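PDB 6JMB: ofchtiv-allosamidin from Ostrinia furnacalis, which probably hydrolyses chitin as a group IV insect chitinase of glycoside hydrolase family 18, and is held here with the inhibitor allosamidin in its substrate cleft. Local coordinates for residues I28-Y38 against N62-K70; I342-D350 against F361-L371. One frame throughout, in Å; residues are numbered along the deposited sequence. Where two conformers were deposited one is given.

Contact 1: residues I28-Y38 against N62-K70; sequences IDPFLCTHLVY and NFKQFTSLK
Tyr38 offers one face to Phe63 and an edge to Phe66, the three rings forming an aromatic cluster. Its CD2 edge rests on the face of Phe66 in an edge-to-face pair, planes at 88° and centroids 5.3 Å apart, and its CB lies over the same face as a CH-pi contact. Phe63 CD1 comes over one face of the tyrosine, and Phe63 CE1 touches Tyr38 CE1 at 3.4 Å; the planes are oblique, at 57°. Asn62 ND2 donates one N-H to Tyr38 OH at 3.0 Å, nearly in its own amide plane, and Asp57 from helix 54-59 also bonds to the hydroxyl. Tyrosine suits this place because its ring fills the apolar strand-helix gap while its buried hydroxyl still finds polar partners. With CG anti to the backbone N (chi1 -175°), Phe66 reaches from the helix to the strand, where its CZ meets Leu36 CB at 3.7 Å. Ile28 CD1 touches Phe66 CE1 at 3.8 Å, and the branched isoleucine also receives Leu69 CD1 against its CG2. Pro30 closes this apolar end, its CB 4.1 Å from Leu69 CB. Just beyond, the Cys33-Cys8 disulfide ties the loop to strand 5-11. The axes of strand 35-38 and helix 62-67 run antiparallel and come within 9.8 Å: a barrel strand packed against an outer helix, as in the TIM barrel of family 18.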
loop_
_atom_site.group_PDB
_atom_site.type_symbol
_atom_site.label_atom_id
_atom_site.label_comp_id
_atom_site.label_asym_id
_atom_site.label_seq_id
_atom_site.Cartn_x
_atom_site.Cartn_y
_atom_site.Cartn_z
ATOM N N ILE A 28 -1.599 -16.341 -6.407
ATOM C CA ILE A 28 -0.904 -15.229 -7.047
ATOM C C ILE A 28 -0.614 -15.588 -8.495
ATOM O O ILE A 28 -0.124 -16.685 -8.791
ATOM C CB ILE A 28 0.403 -14.917 -6.304
ATOM C CG1 ILE A 28 0.104 -14.459 -4.876
ATOM C CG2 ILE A 28 1.219 -13.874 -7.068
ATOM C CD1 ILE A 28 1.334 -14.293 -4.018
ATOM N N ASP A 29 -0.902 -14.652 -9.397
ATOM C CA ASP A 29 -0.455 -14.766 -10.776
ATOM C C ASP A 29 0.868 -14.023 -10.879
ATOM O O ASP A 29 0.870 -12.782 -10.879
ATOM C CB ASP A 29 -1.475 -14.151 -11.717
ATOM C CG ASP A 29 -1.151 -14.422 -13.175
ATOM O OD1 ASP A 29 0.045 -14.534 -13.519
ATOM O OD2 ASP A 29 -2.095 -14.532 -13.978
ATOM N N PRO A 30 2.000 -14.717 -10.988
ATOM C CA PRO A 30 3.297 -14.028 -10.950
ATOM C C PRO A 30 3.631 -13.259 -12.216
ATOM O O PRO A 30 4.659 -12.573 -12.239
ATOM C CB PRO A 30 4.289 -15.169 -10.720
ATOM C CG PRO A 30 3.629 -16.353 -11.361
ATOM C CD PRO A 30 2.143 -16.175 -11.146
ATOM N N PHE A 31 2.820 -13.359 -13.267
ATOM C CA PHE A 31 3.054 -12.580 -14.475
ATOM C C PHE A 31 2.294 -11.263 -14.496
ATOM O O PHE A 31 2.449 -10.491 -15.446
ATOM C CB PHE A 31 2.721 -13.409 -15.717
ATOM C CG PHE A 31 3.769 -14.427 -16.053
ATOM C CD1 PHE A 31 4.960 -14.038 -16.642
ATOM C CD2 PHE A 31 3.568 -15.769 -15.773
ATOM C CE1 PHE A 31 5.934 -14.971 -16.959
ATOM C CE2 PHE A 31 4.544 -16.707 -16.083
ATOM C CZ PHE A 31 5.723 -16.299 -16.678
ATOM N N LEU A 32 1.481 -10.983 -13.483
ATOM C CA LEU A 32 0.778 -9.715 -13.390
ATOM C C LEU A 32 1.509 -8.710 -12.518
ATOM O O LEU A 32 1.004 -7.603 -12.308
ATOM C CB LEU A 32 -0.648 -9.931 -12.880
ATOM C CG LEU A 32 -1.591 -10.642 -13.854
ATOM C CD1 LEU A 32 -2.967 -10.845 -13.223
ATOM C CD2 LEU A 32 -1.698 -9.859 -15.156
ATOM N N CYS A 33 2.679 -9.075 -12.005
ATOM C CA CYS A 33 3.517 -8.194 -11.210
ATOM C C CYS A 33 4.942 -8.287 -11.731
ATOM O O CYS A 33 5.345 -9.315 -12.282
ATOM C CB CYS A 33 3.525 -8.653 -9.750
ATOM S SG CYS A 33 1.884 -8.966 -9.078
ATOM N N THR A 34 5.705 -7.206 -11.563
ATOM C CA THR A 34 7.149 -7.277 -11.749
ATOM C C THR A 34 7.884 -7.460 -10.434
ATOM O O THR A 34 8.973 -8.043 -10.411
ATOM C CB THR A 34 7.690 -6.022 -12.447
ATOM O OG1 THR A 34 7.401 -4.865 -11.657
ATOM C CG2 THR A 34 7.056 -5.861 -13.816
ATOM N N HIS A 35 7.291 -6.985 -9.344
ATOM C CA HIS A 35 7.837 -7.112 -8.005
ATOM C C HIS A 35 6.706 -7.572 -7.105
ATOM O O HIS A 35 5.607 -7.012 -7.156
ATOM C CB HIS A 35 8.372 -5.763 -7.515
ATOM C CG HIS A 35 9.505 -5.239 -8.341
ATOM N ND1 HIS A 35 9.342 -4.810 -9.641
ATOM C CD2 HIS A 35 10.820 -5.092 -8.057
ATOM C CE1 HIS A 35 10.509 -4.421 -10.121
ATOM N NE2 HIS A 35 11.424 -4.583 -9.181
ATOM N N LEU A 36 6.951 -8.619 -6.329
ATOM C CA LEU A 36 5.962 -9.163 -5.406
ATOM C C LEU A 36 6.549 -9.101 -4.006
ATOM O O LEU A 36 7.696 -9.510 -3.796
ATOM C CB LEU A 36 5.588 -10.603 -5.787
ATOM C CG LEU A 36 4.291 -10.693 -6.602
ATOM C CD1 LEU A 36 4.239 -11.948 -7.463
ATOM C CD2 LEU A 36 3.099 -10.652 -5.647
ATOM N N VAL A 37 5.786 -8.561 -3.057
ATOM C CA VAL A 37 6.308 -8.228 -1.734
ATOM C C VAL A 37 5.536 -8.997 -0.667
ATOM O O VAL A 37 4.308 -8.888 -0.578
ATOM C CB VAL A 37 6.264 -6.716 -1.469
ATOM C CG1 VAL A 37 7.020 -6.398 -0.196
ATOM C CG2 VAL A 37 6.855 -5.948 -2.653
ATOM N N TYR A 38 6.264 -9.756 0.158
ATOM C CA TYR A 38 5.690 -10.561 1.234
ATOM C C TYR A 38 5.521 -9.684 2.473
ATOM O O TYR A 38 6.509 -9.279 3.093
ATOM C CB TYR A 38 6.648 -11.712 1.531
ATOM C CG TYR A 38 6.122 -12.821 2.425
ATOM C CD1 TYR A 38 6.004 -12.660 3.809
ATOM C CD2 TYR A 38 5.795 -14.050 1.881
ATOM C CE1 TYR A 38 5.525 -13.695 4.614
ATOM C CE2 TYR A 38 5.329 -15.090 2.676
ATOM C CZ TYR A 38 5.199 -14.906 4.032
ATOM O OH TYR A 38 4.730 -15.947 4.801
ATOM N N ASN A 62 5.976 -20.943 3.879
ATOM C CA ASN A 62 5.315 -19.915 3.078
ATOM C C ASN A 62 6.305 -18.936 2.451
ATOM O O ASN A 62 6.107 -18.517 1.305
ATOM C CB ASN A 62 4.254 -19.189 3.900
ATOM C CG ASN A 62 3.074 -18.744 3.062
ATOM O OD1 ASN A 62 2.515 -19.527 2.295
ATOM N ND2 ASN A 62 2.684 -17.486 3.212
ATOM N N PHE A 63 7.359 -18.540 3.180
ATOM C CA PHE A 63 8.390 -17.688 2.587
ATOM C C PHE A 63 8.905 -18.313 1.298
ATOM O O PHE A 63 8.998 -17.650 0.257
ATOM C CB PHE A 63 9.593 -17.563 3.527
ATOM C CG PHE A 63 9.426 -16.628 4.714
ATOM C CD1 PHE A 63 8.675 -15.458 4.671
ATOM C CD2 PHE A 63 10.111 -16.922 5.882
ATOM C CE1 PHE A 63 8.601 -14.622 5.800
ATOM C CE2 PHE A 63 10.037 -16.101 7.000
ATOM C CZ PHE A 63 9.289 -14.951 6.963
ATOM N N LYS A 64 9.269 -19.600 1.367
ATOM C CA LYS A 64 9.884 -20.266 0.227
ATOM C C LYS A 64 8.880 -20.534 -0.888
ATOM O O LYS A 64 9.238 -20.457 -2.066
ATOM C CB LYS A 64 10.550 -21.562 0.694
ATOM C CG LYS A 64 11.321 -22.298 -0.387
ATOM C CD LYS A 64 12.515 -21.489 -0.873
ATOM C CE LYS A 64 13.430 -22.339 -1.743
ATOM N NZ LYS A 64 14.337 -21.513 -2.579
ATOM N N GLN A 65 7.624 -20.833 -0.550
ATOM C CA GLN A 65 6.618 -20.979 -1.598
ATOM C C GLN A 65 6.463 -19.675 -2.366
ATOM O O GLN A 65 6.346 -19.675 -3.598
ATOM C CB GLN A 65 5.279 -21.388 -0.995
ATOM C CG GLN A 65 5.225 -22.819 -0.506
ATOM C CD GLN A 65 3.869 -23.165 0.064
ATOM O OE1 GLN A 65 3.764 -23.699 1.169
ATOM N NE2 GLN A 65 2.815 -22.849 -0.685
ATOM N N PHE A 66 6.496 -18.551 -1.646
ATOM C CA PHE A 66 6.366 -17.236 -2.261
ATOM C C PHE A 66 7.530 -16.949 -3.201
ATOM O O PHE A 66 7.326 -16.554 -4.353
ATOM C CB PHE A 66 6.278 -16.190 -1.148
ATOM C CG PHE A 66 6.031 -14.782 -1.625
ATOM C CD1 PHE A 66 4.740 -14.325 -1.861
ATOM C CD2 PHE A 66 7.088 -13.905 -1.794
ATOM C CE1 PHE A 66 4.514 -13.018 -2.270
ATOM C CE2 PHE A 66 6.868 -12.596 -2.212
ATOM C CZ PHE A 66 5.578 -12.158 -2.443
ATOM N N THR A 67 8.769 -17.138 -2.730
ATOM C CA THR A 67 9.901 -16.860 -3.608
ATOM C C THR A 67 9.994 -17.862 -4.747
ATOM O O THR A 67 10.542 -17.532 -5.805
ATOM C CB THR A 67 11.217 -16.769 -2.830
ATOM O OG1 THR A 67 11.489 -18.029 -2.205
ATOM C CG2 THR A 67 11.137 -15.677 -1.768
ATOM N N SER A 68 9.425 -19.057 -4.574
ATOM C CA SER A 68 9.406 -20.043 -5.647
ATOM C C SER A 68 8.503 -19.647 -6.804
ATOM O O SER A 68 8.516 -20.336 -7.832
ATOM C CB SER A 68 9.004 -21.414 -5.107
ATOM O OG SER A 68 10.043 -21.938 -4.294
ATOM N N LEU A 69 7.721 -18.570 -6.672
ATOM C CA LEU A 69 7.011 -18.044 -7.830
ATOM C C LEU A 69 7.966 -17.676 -8.959
ATOM O O LEU A 69 7.542 -17.614 -10.118
ATOM C CB LEU A 69 6.168 -16.832 -7.430
ATOM C CG LEU A 69 4.976 -17.117 -6.512
ATOM C CD1 LEU A 69 4.448 -15.818 -5.905
ATOM C CD2 LEU A 69 3.872 -17.866 -7.260
ATOM N N LYS A 70 9.245 -17.439 -8.649
ATOM C CA LYS A 70 10.239 -17.187 -9.688
ATOM C C LYS A 70 10.482 -18.406 -10.568
ATOM O O LYS A 70 11.043 -18.262 -11.661
ATOM C CB LYS A 70 11.545 -16.703 -9.057
ATOM C CG LYS A 70 11.428 -15.320 -8.447
ATOM C CD LYS A 70 12.757 -14.854 -7.874
ATOM C CE LYS A 70 13.051 -15.512 -6.535
ATOM N NZ LYS A 70 14.299 -14.955 -5.946
#

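Contact 2: residues I342-D350 against F361-L371; sequences IMLWSIETD and FPLLNTINTVL. With AMI (allosamizoline), chain C; NAA (2-acetamido-2-deoxy-beta-D-allopyranose), chain B.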
loop_
_atom_site.group_PDB
_atom_site.type_symbol
_atom_site.label_atom_id
_atom_site.label_comp_id
_atom_site.label_asym_id
_atom_site.label_seq_id
_atom_site.Cartn_x
_atom_site.Cartn_y
_atom_site.Cartn_z
ATOM N N ILE A 342 3.384 1.480 -10.701
ATOM C CA ILE A 342 2.228 1.406 -9.818
ATOM C C ILE A 342 2.520 0.385 -8.731
ATOM O O ILE A 342 3.041 -0.705 -9.004
ATOM C CB ILE A 342 0.956 1.004 -10.596
ATOM C CG1 ILE A 342 0.621 2.058 -11.652
ATOM C CG2 ILE A 342 -0.232 0.784 -9.656
ATOM C CD1 ILE A 342 0.272 3.414 -11.084
ATOM N N MET A 343 2.210 0.757 -7.494
ATOM C CA MET A 343 2.271 -0.131 -6.344
ATOM C C MET A 343 0.840 -0.366 -5.879
ATOM O O MET A 343 0.005 0.540 -5.961
ATOM C CB MET A 343 3.074 0.550 -5.223
ATOM C CG MET A 343 3.114 -0.192 -3.911
ATOM S SD MET A 343 4.077 0.692 -2.654
ATOM C CE MET A 343 2.932 1.962 -2.118
ATOM N N LEU A 344 0.537 -1.576 -5.412
ATOM C CA LEU A 344 -0.814 -1.870 -4.969
ATOM C C LEU A 344 -0.828 -2.527 -3.600
ATOM O O LEU A 344 -0.066 -3.456 -3.330
ATOM C CB LEU A 344 -1.569 -2.744 -5.981
ATOM C CG LEU A 344 -0.898 -4.082 -6.256
ATOM C CD1 LEU A 344 -1.913 -5.219 -6.291
ATOM C CD2 LEU A 344 -0.135 -4.025 -7.578
ATOM N N TRP A 345 -1.712 -2.041 -2.742
ATOM C CA TRP A 345 -2.085 -2.737 -1.517
ATOM C C TRP A 345 -3.549 -3.118 -1.674
ATOM O O TRP A 345 -4.414 -2.232 -1.684
ATOM C CB TRP A 345 -1.927 -1.837 -0.288
ATOM C CG TRP A 345 -2.198 -2.641 0.935
ATOM C CD1 TRP A 345 -3.418 -2.858 1.530
ATOM C CD2 TRP A 345 -1.249 -3.425 1.661
ATOM N NE1 TRP A 345 -3.270 -3.716 2.604
ATOM C CE2 TRP A 345 -1.953 -4.078 2.699
ATOM C CE3 TRP A 345 0.128 -3.634 1.544
ATOM C CZ2 TRP A 345 -1.320 -4.923 3.611
ATOM C CZ3 TRP A 345 0.753 -4.471 2.451
ATOM C CH2 TRP A 345 0.029 -5.102 3.472
ATOM N N SER A 346 -3.850 -4.416 -1.823
ATOM C CA SER A 346 -2.919 -5.538 -1.899
ATOM C C SER A 346 -3.616 -6.587 -2.769
ATOM O O SER A 346 -4.835 -6.527 -2.979
ATOM C CB SER A 346 -2.639 -6.109 -0.506
ATOM O OG SER A 346 -3.841 -6.288 0.225
ATOM N N ILE A 347 -2.839 -7.554 -3.260
ATOM C CA ILE A 347 -3.311 -8.413 -4.343
ATOM C C ILE A 347 -4.484 -9.283 -3.907
ATOM O O ILE A 347 -5.356 -9.619 -4.723
ATOM C CB ILE A 347 -2.133 -9.229 -4.915
ATOM C CG1 ILE A 347 -2.533 -9.931 -6.218
ATOM C CG2 ILE A 347 -1.589 -10.209 -3.876
ATOM C CD1 ILE A 347 -1.349 -10.566 -6.954
ATOM N N GLU A 348 -4.544 -9.645 -2.624
ATOM C CA GLU A 348 -5.515 -10.619 -2.154
ATOM C C GLU A 348 -6.941 -10.087 -2.110
ATOM O O GLU A 348 -7.855 -10.872 -1.829
ATOM C CB GLU A 348 -5.096 -11.170 -0.792
ATOM C CG GLU A 348 -5.198 -10.164 0.339
ATOM C CD GLU A 348 -3.939 -9.347 0.535
ATOM O OE1 GLU A 348 -2.996 -9.452 -0.282
ATOM O OE2 GLU A 348 -3.893 -8.577 1.518
ATOM N N THR A 349 -7.168 -8.798 -2.381
ATOM C CA THR A 349 -8.533 -8.279 -2.456
ATOM C C THR A 349 -8.907 -7.761 -3.839
ATOM O O THR A 349 -9.952 -7.115 -3.979
ATOM C CB THR A 349 -8.837 -7.236 -1.375
ATOM O OG1 THR A 349 -7.986 -6.100 -1.548
ATOM C CG2 THR A 349 -8.636 -7.820 0.022
ATOM N N ASP A 350 -8.091 -8.005 -4.862
ATOM C CA ASP A 350 -8.636 -7.927 -6.205
ATOM C C ASP A 350 -9.739 -8.978 -6.317
ATOM O O ASP A 350 -9.859 -9.879 -5.480
ATOM C CB ASP A 350 -7.532 -8.190 -7.240
ATOM C CG ASP A 350 -7.813 -7.549 -8.607
ATOM O OD1 ASP A 350 -8.952 -7.111 -8.888
ATOM O OD2 ASP A 350 -6.866 -7.489 -9.422
ATOM N N PHE A 361 -8.807 -10.975 -11.571
ATOM C CA PHE A 361 -7.875 -9.883 -11.322
ATOM C C PHE A 361 -8.174 -8.643 -12.175
ATOM O O PHE A 361 -7.297 -8.144 -12.881
ATOM C CB PHE A 361 -6.433 -10.326 -11.534
ATOM C CG PHE A 361 -5.910 -11.276 -10.486
ATOM C CD1 PHE A 361 -5.585 -10.820 -9.218
ATOM C CD2 PHE A 361 -5.718 -12.619 -10.784
ATOM C CE1 PHE A 361 -5.092 -11.688 -8.259
ATOM C CE2 PHE A 361 -5.221 -13.494 -9.825
ATOM C CZ PHE A 361 -4.905 -13.030 -8.569
ATOM N N PRO A 362 -9.403 -8.115 -12.121
ATOM C CA PRO A 362 -9.719 -6.970 -12.997
ATOM C C PRO A 362 -8.912 -5.727 -12.675
ATOM O O PRO A 362 -8.491 -5.014 -13.594
ATOM C CB PRO A 362 -11.220 -6.753 -12.765
ATOM C CG PRO A 362 -11.469 -7.325 -11.394
ATOM C CD PRO A 362 -10.563 -8.518 -11.308
ATOM N N LEU A 363 -8.684 -5.435 -11.394
ATOM C CA LEU A 363 -7.908 -4.247 -11.063
ATOM C C LEU A 363 -6.462 -4.401 -11.501
ATOM O O LEU A 363 -5.879 -3.471 -12.075
ATOM C CB LEU A 363 -7.984 -3.972 -9.564
ATOM C CG LEU A 363 -9.388 -3.683 -9.022
ATOM C CD1 LEU A 363 -9.297 -3.297 -7.552
ATOM C CD2 LEU A 363 -10.072 -2.593 -9.848
ATOM N N LEU A 364 -5.871 -5.569 -11.245
ATOM C CA LEU A 364 -4.471 -5.791 -11.585
ATOM C C LEU A 364 -4.271 -5.861 -13.096
ATOM O O LEU A 364 -3.299 -5.307 -13.625
ATOM C CB LEU A 364 -3.974 -7.053 -10.884
ATOM C CG LEU A 364 -2.474 -7.337 -10.930
ATOM C CD1 LEU A 364 -1.647 -6.125 -10.535
ATOM C CD2 LEU A 364 -2.160 -8.509 -10.019
ATOM N N ASN A 365 -5.189 -6.516 -13.814
ATOM C CA ASN A 365 -5.111 -6.509 -15.274
ATOM C C ASN A 365 -5.243 -5.096 -15.826
ATOM O O ASN A 365 -4.545 -4.729 -16.781
ATOM C CB ASN A 365 -6.169 -7.433 -15.877
ATOM C CG ASN A 365 -5.697 -8.866 -15.974
ATOM O OD1 ASN A 365 -4.787 -9.183 -16.744
ATOM N ND2 ASN A 365 -6.313 -9.744 -15.196
ATOM N N THR A 366 -6.113 -4.279 -15.227
ATOM C CA THR A 366 -6.243 -2.891 -15.665
ATOM C C THR A 366 -4.916 -2.150 -15.531
ATOM O O THR A 366 -4.495 -1.436 -16.450
ATOM C CB THR A 366 -7.340 -2.186 -14.865
ATOM O OG1 THR A 366 -8.602 -2.800 -15.146
ATOM C CG2 THR A 366 -7.416 -0.716 -15.249
ATOM N N ILE A 367 -4.242 -2.309 -14.391
ATOM C CA ILE A 367 -2.951 -1.655 -14.188
ATOM C C ILE A 367 -1.967 -2.066 -15.275
ATOM O O ILE A 367 -1.306 -1.220 -15.893
ATOM C CB ILE A 367 -2.407 -1.970 -12.784
ATOM C CG1 ILE A 367 -3.276 -1.305 -11.722
ATOM C CG2 ILE A 367 -0.967 -1.501 -12.662
ATOM C CD1 ILE A 367 -3.026 -1.836 -10.321
ATOM N N ASN A 368 -1.864 -3.373 -15.530
ATOM C CA ASN A 368 -0.904 -3.861 -16.515
ATOM C C ASN A 368 -1.244 -3.349 -17.910
ATOM O O ASN A 368 -0.351 -2.953 -18.668
ATOM C CB ASN A 368 -0.870 -5.389 -16.486
ATOM C CG ASN A 368 0.007 -5.930 -15.369
ATOM O OD1 ASN A 368 1.201 -6.158 -15.563
ATOM N ND2 ASN A 368 -0.577 -6.135 -14.195
ATOM N N THR A 369 -2.532 -3.341 -18.255
ATOM C CA THR A 369 -2.971 -2.914 -19.579
ATOM C C THR A 369 -2.687 -1.435 -19.805
ATOM O O THR A 369 -2.137 -1.046 -20.843
ATOM C CB THR A 369 -4.468 -3.205 -19.722
ATOM O OG1 THR A 369 -4.674 -4.621 -19.774
ATOM C CG2 THR A 369 -5.030 -2.568 -20.980
ATOM N N VAL A 370 -3.037 -0.591 -18.833
ATOM C CA VAL A 370 -2.857 0.843 -19.029
ATOM C C VAL A 370 -1.380 1.231 -19.023
ATOM O O VAL A 370 -0.971 2.148 -19.750
ATOM C CB VAL A 370 -3.702 1.628 -18.011
ATOM C CG1 VAL A 370 -3.524 3.127 -18.209
ATOM C CG2 VAL A 370 -5.165 1.245 -18.153
ATOM N N LEU A 371 -0.549 0.550 -18.224
ATOM C CA LEU A 371 0.890 0.798 -18.284
ATOM C C LEU A 371 1.469 0.376 -19.630
ATOM O O LEU A 371 2.314 1.080 -20.195
ATOM C CB LEU A 371 1.609 0.067 -17.151
ATOM C CG LEU A 371 1.464 0.671 -15.757
ATOM C CD1 LEU A 371 2.110 -0.245 -14.735
ATOM C CD2 LEU A 371 2.105 2.045 -15.702
HETATM C C1 AMI C . -0.495 0.006 4.154
HETATM C C2 AMI C . 0.490 -0.546 5.262
HETATM C C3 AMI C . -0.171 -1.730 5.765
HETATM C C4 AMI C . -1.717 -1.416 5.624
HETATM C C5 AMI C . -1.762 -0.884 4.271
HETATM C C6 AMI C . -3.079 -0.082 3.961
HETATM C C7 AMI C . 1.424 -0.663 3.260
HETATM C C8 AMI C . 3.808 -1.299 2.636
HETATM C C9 AMI C . 2.126 -0.685 0.803
HETATM N N2 AMI C . 1.614 -0.797 4.643
HETATM N N7 AMI C . 2.456 -0.883 2.240
HETATM O O3 AMI C . 0.241 -2.009 7.102
HETATM O O4 AMI C . -2.568 -2.553 5.668
HETATM O O6 AMI C . -3.236 0.919 4.946
HETATM O O7 AMI C . 0.167 -0.277 2.900
HETATM C C1 NAA B . -2.918 -2.950 6.957
HETATM C C2 NAA B . -4.167 -3.815 6.897
HETATM C C3 NAA B . -4.501 -4.422 8.207
HETATM C C4 NAA B . -3.327 -5.213 8.750
HETATM C C5 NAA B . -2.103 -4.310 8.824
HETATM C C6 NAA B . -0.872 -5.024 9.294
HETATM C C7 NAA B . -5.831 -3.105 5.084
HETATM C C8 NAA B . -6.893 -2.110 4.604
HETATM N N2 NAA B . -5.237 -2.872 6.424
HETATM O O3 NAA B . -4.861 -3.339 9.119
HETATM O O4 NAA B . -3.572 -5.722 10.077
HETATM O O5 NAA B . -1.816 -3.798 7.485
HETATM O O6 NAA B . 0.159 -4.067 9.396
HETATM O O7 NAA B . -5.503 -4.025 4.438
#
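Trp345 lies flat beneath the allosamizoline, whose C5 sits 3.5 Å above one face of the indole, offset toward the rim, while Ser346 CB backs the opposite face. At the indole edge, in plane, NE1 donates to O7 of the neighbouring N-acetylallosamine at 2.9 Å, with an N-H...O angle of 162°. A wide ring with one N-H thus suits a sugar subsite, offering apolar surface to one unit and a polar edge to the next. A leucine in its place would probably leave the acetamido oxygen O7 without this donor and the pseudosugar without its flat platform.

The second ring, that of Phe361, has Asp350 OD2 at its edge, in plane, and Ile347 CG1 at 3.7 Å from its CE1. Asp350 carries the polar part of the contact. Its CG, anti to the backbone N (chi1 -155°), brings the carboxylate to the first turn of helix 362-371, where OD1 takes Leu363 N at 3.0 Å through its syn lone pair and OD2 takes Leu364 N at 2.8 Å. Both amides would otherwise lack helical acceptors, and the positive end of the helix dipole probably steadies the buried negative charge. Pro362 suits the first helical position, where no amide hydrogen is needed.

Further along, the packing is aliphatic. Leu364 spreads its branches, CD1 against Leu344 CD2, and CD2 3.8 Å from Ile347 CD1; Ile367 CG2 meets Ile342 CB, also at 3.8 Å. The axes of strand 342-345 and helix 362-371 run antiparallel; the strand lies between barrel strands 5-11 and 243-256, and helix 324-336 flanks the helix through Thr366, Val370 and Leu371.

How the contacts relate
Strand 5-11 comes first along the chain and is later flanked by strands 35-43 and 341-345, which belong to contacts 1 and 2. Contact 1 closes a loop of 23 residues, with the end of strand 35-43, strand 49-51 and helix 54-59 between its segments. Much later, contact 2 closes a shorter loop of 10 residues that holds neither helix nor strand. The loops follow in series and neither nest nor cross, but space brings them together, centres about 14 Å apart. Leu32 is the meeting point: its O probably accepts a hydrogen bond from Asn368 ND2 at 2.9 Å, while its CD1 packs on Phe361 CB, so the early turn meets the C-terminal helix at the barrel's closure.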